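Local structure of beta-fructofuranosidase, insoluble isoenzyme CWINV1 (Arabidopsis thaliana, 2OXB) at residues 104-109 with 125-130. The protein hydrolyses sucrose and 1-kestose, and more weakly neokestose and levan, as a secreted cell-wall invertase of glycoside hydrolase family 32. The protein carries 1 engineered substitution. Numbering follows the deposited sequence.
Sequences VQNIAE and PLNPLM
A classic beta bulge, in which Leu129 and Met130 together face Gln105, joins strand 103-110 to the loop that follows its neighbouring strand 121-123. Gln105 N donates to Met130 O at 2.8 Å. In return Gln105 O accepts two donors: Leu129 N at 2.7 Å, and Met130 N in a weak bond of 3.4 Å. One carbonyl thus serves both residues of the bulge, Leu129 the more firmly.

Two residues further along the strand, at Ile107, the side chain of Asn127 takes over the pairing. Its amide can both accept and donate, as a peptide group does, and it spans the backbone of Ile107. Ile107 N reaches Asn127 OD1 at 3.0 Å from above the carbonyl plane, 58° out of it, whereas Asn127 ND2 gives a 2.7 Å bond to Ile107 O on a lone pair. The two bonds fix the rotation of the amide. CB of Asn127 points toward the strand, and with CG anti to its own carbonyl carbon (chi1 -65°) the amide carbon lies beside the backbone N.

The cis peptide before Pro128 turns the loop between this amide and the bulge. Pro128 has no N-H to offer, and its ring suits an apolar neighbour: its CB lies 3.5 Å from Val104 CB. Asn106 runs beside the proline, OD1 near Pro128 CA and CB, while its ND2 is held by Phe72 O. CD2 of Leu129 comes within 3.5 Å of CB of Ile107, whose beta-branched side chain suits a strand; the Leu129 side chain also rests on Trp182.

On the strand's other edge, Val104 and Asn106 pair with Gly96 and Tyr94. The side chain of Gln105 lies about 4 Å from that of substrate-binding Arg144, so the bulge lies close to the substrate-binding site. It fastens the loop to strand 103-110, an inner strand of a four-stranded antiparallel blade of the family 32 five-bladed beta-propeller.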
ATOM      1  N   VAL A 104      24.246   8.393   0.158  1.00 24.06           N
ATOM      2  CA  VAL A 104      25.071   7.355   0.753  1.00 25.24           C
ATOM      3  C   VAL A 104      24.202   6.465   1.636  1.00 25.53           C
ATOM      4  O   VAL A 104      23.110   6.850   2.041  1.00 24.38           O
ATOM      5  CB  VAL A 104      26.204   7.961   1.612  1.00 25.15           C
ATOM      6  CG1 VAL A 104      27.210   8.655   0.726  1.00 26.26           C
ATOM      7  CG2 VAL A 104      25.627   8.946   2.611  1.00 26.85           C
ATOM      8  N   GLN A 105      24.703   5.269   1.916  1.00 27.69           N
ATOM      9  CA  GLN A 105      24.003   4.305   2.747  1.00 28.56           C
ATOM     10  C   GLN A 105      24.687   4.165   4.079  1.00 29.06           C
ATOM     11  O   GLN A 105      25.885   3.901   4.141  1.00 27.66           O
ATOM     12  CB  GLN A 105      23.962   2.944   2.068  1.00 29.85           C
ATOM     13  CG  GLN A 105      23.278   3.004   0.746  1.00 32.64           C
ATOM     14  CD  GLN A 105      21.903   3.624   0.861  1.00 34.88           C
ATOM     15  OE1 GLN A 105      21.380   4.169  -0.108  1.00 37.46           O
ATOM     16  NE2 GLN A 105      21.303   3.537   2.050  1.00 32.62           N
ATOM     17  N   ASN A 106      23.893   4.318   5.136  1.00 29.81           N
ATOM     18  CA  ASN A 106      24.368   4.245   6.505  1.00 31.62           C
ATOM     19  C   ASN A 106      23.620   3.210   7.304  1.00 33.97           C
ATOM     20  O   ASN A 106      22.485   2.874   6.972  1.00 35.94           O
ATOM     21  CB  ASN A 106      24.187   5.603   7.159  1.00 29.93           C
ATOM     22  CG  ASN A 106      24.793   6.699   6.337  1.00 28.71           C
ATOM     23  OD1 ASN A 106      25.989   6.675   6.057  1.00 26.19           O
ATOM     24  ND2 ASN A 106      23.977   7.661   5.925  1.00 30.52           N
ATOM     25  N   ILE A 107      24.255   2.727   8.370  1.00 35.63           N
ATOM     26  CA  ILE A 107      23.654   1.733   9.255  1.00 37.54           C
ATOM     27  C   ILE A 107      23.477   2.330  10.657  1.00 39.37           C
ATOM     28  O   ILE A 107      24.238   3.209  11.065  1.00 40.00           O
ATOM     29  CB  ILE A 107      24.535   0.453   9.332  1.00 37.23           C
ATOM     30  CG1 ILE A 107      23.782  -0.671  10.047  1.00 37.84           C
ATOM     31  CG2 ILE A 107      25.824   0.743  10.070  1.00 37.27           C
ATOM     32  CD1 ILE A 107      24.542  -2.004  10.100  1.00 36.38           C
ATOM     33  N   ALA A 108      22.465   1.850  11.383  1.00 41.41           N
ATOM     34  CA  ALA A 108      22.165   2.322  12.740  1.00 42.29           C
ATOM     35  C   ALA A 108      21.622   1.223  13.678  1.00 43.34           C
ATOM     36  O   ALA A 108      20.611   0.589  13.381  1.00 43.49           O
ATOM     37  CB  ALA A 108      21.163   3.477  12.672  1.00 41.26           C
ATOM     38  N   GLU A 109      22.292   1.014  14.810  1.00 44.97           N
ATOM     39  CA  GLU A 109      21.872   0.019  15.800  1.00 46.99           C
ATOM     40  C   GLU A 109      21.279   0.745  17.012  1.00 48.42           C
ATOM     41  O   GLU A 109      21.513   1.943  17.196  1.00 47.03           O
ATOM     42  CB  GLU A 109      23.068  -0.821  16.248  1.00 48.15           C
ATOM     43  CG  GLU A 109      24.171  -0.009  16.921  1.00 51.00           C
ATOM     44  CD  GLU A 109      25.378  -0.847  17.281  1.00 51.09           C
ATOM     45  OE1 GLU A 109      25.197  -1.898  17.930  1.00 52.85           O
ATOM     46  OE2 GLU A 109      26.505  -0.454  16.920  1.00 50.64           O
ATOM     47  N   PRO A 125      30.209   5.019  13.199  1.00 36.75           N
ATOM     48  CA  PRO A 125      31.124   6.050  12.687  1.00 38.01           C
ATOM     49  C   PRO A 125      31.719   5.606  11.352  1.00 38.02           C
ATOM     50  O   PRO A 125      32.249   6.406  10.579  1.00 37.43           O
ATOM     51  CB  PRO A 125      32.185   6.129  13.773  1.00 37.71           C
ATOM     52  CG  PRO A 125      32.337   4.686  14.142  1.00 39.30           C
ATOM     53  CD  PRO A 125      30.889   4.184  14.206  1.00 38.55           C
ATOM     54  N   LEU A 126      31.630   4.309  11.097  1.00 37.99           N
ATOM     55  CA  LEU A 126      32.140   3.758   9.869  1.00 37.22           C
ATOM     56  C   LEU A 126      31.215   4.127   8.723  1.00 36.99           C
ATOM     57  O   LEU A 126      31.539   3.875   7.570  1.00 37.34           O
ATOM     58  CB  LEU A 126      32.251   2.238   9.985  1.00 38.21           C
ATOM     59  CG  LEU A 126      33.071   1.686  11.155  1.00 39.59           C
ATOM     60  CD1 LEU A 126      33.139   0.166  11.025  1.00 39.32           C
ATOM     61  CD2 LEU A 126      34.479   2.283  11.164  1.00 36.57           C
ATOM     62  N   ASN A 127      30.062   4.721   9.030  1.00 36.48           N
ATOM     63  CA  ASN A 127      29.120   5.104   7.976  1.00 36.58           C
ATOM     64  C   ASN A 127      29.696   6.202   7.077  1.00 37.33           C
ATOM     65  O   ASN A 127      30.457   7.063   7.538  1.00 36.18           O
ATOM     66  CB  ASN A 127      27.791   5.577   8.567  1.00 35.67           C
ATOM     67  CG  ASN A 127      27.051   4.476   9.295  1.00 33.98           C
ATOM     68  OD1 ASN A 127      27.131   3.319   8.914  1.00 33.40           O
ATOM     69  ND2 ASN A 127      26.315   4.838  10.339  1.00 33.28           N
ATOM     70  N   PRO A 128      29.342   6.187   5.775  1.00 38.33           N
ATOM     71  CA  PRO A 128      28.466   5.238   5.072  1.00 38.27           C
ATOM     72  C   PRO A 128      29.134   3.916   4.701  1.00 36.67           C
ATOM     73  O   PRO A 128      30.325   3.889   4.404  1.00 38.12           O
ATOM     74  CB  PRO A 128      28.069   6.017   3.824  1.00 39.22           C
ATOM     75  CG  PRO A 128      29.352   6.721   3.497  1.00 38.14           C
ATOM     76  CD  PRO A 128      29.744   7.274   4.860  1.00 38.12           C
ATOM     77  N   LEU A 129      28.354   2.836   4.705  1.00 35.82           N
ATOM     78  CA  LEU A 129      28.844   1.498   4.353  1.00 35.53           C
ATOM     79  C   LEU A 129      28.878   1.329   2.834  1.00 36.50           C
ATOM     80  O   LEU A 129      29.661   0.541   2.285  1.00 37.84           O
ATOM     81  CB  LEU A 129      27.941   0.412   4.964  1.00 33.52           C
ATOM     82  CG  LEU A 129      28.169  -0.051   6.411  1.00 32.24           C
ATOM     83  CD1 LEU A 129      28.591   1.114   7.274  1.00 32.51           C
ATOM     84  CD2 LEU A 129      26.908  -0.697   6.959  1.00 30.77           C
ATOM     85  N   MET A 130      28.018   2.076   2.156  1.00 35.79           N
ATOM     86  CA  MET A 130      27.947   2.010   0.708  1.00 35.84           C
ATOM     87  C   MET A 130      27.762   3.404   0.143  1.00 35.23           C
ATOM     88  O   MET A 130      26.929   4.169   0.611  1.00 35.23           O
ATOM     89  CB  MET A 130      26.790   1.104   0.295  1.00 35.86           C
ATOM     90  CG  MET A 130      26.972  -0.325   0.757  1.00 33.58           C
ATOM     91  SD  MET A 130      25.431  -1.236   0.763  1.00 34.42           S
ATOM     92  CE  MET A 130      25.201  -1.506   2.526  1.00 31.25           C
TER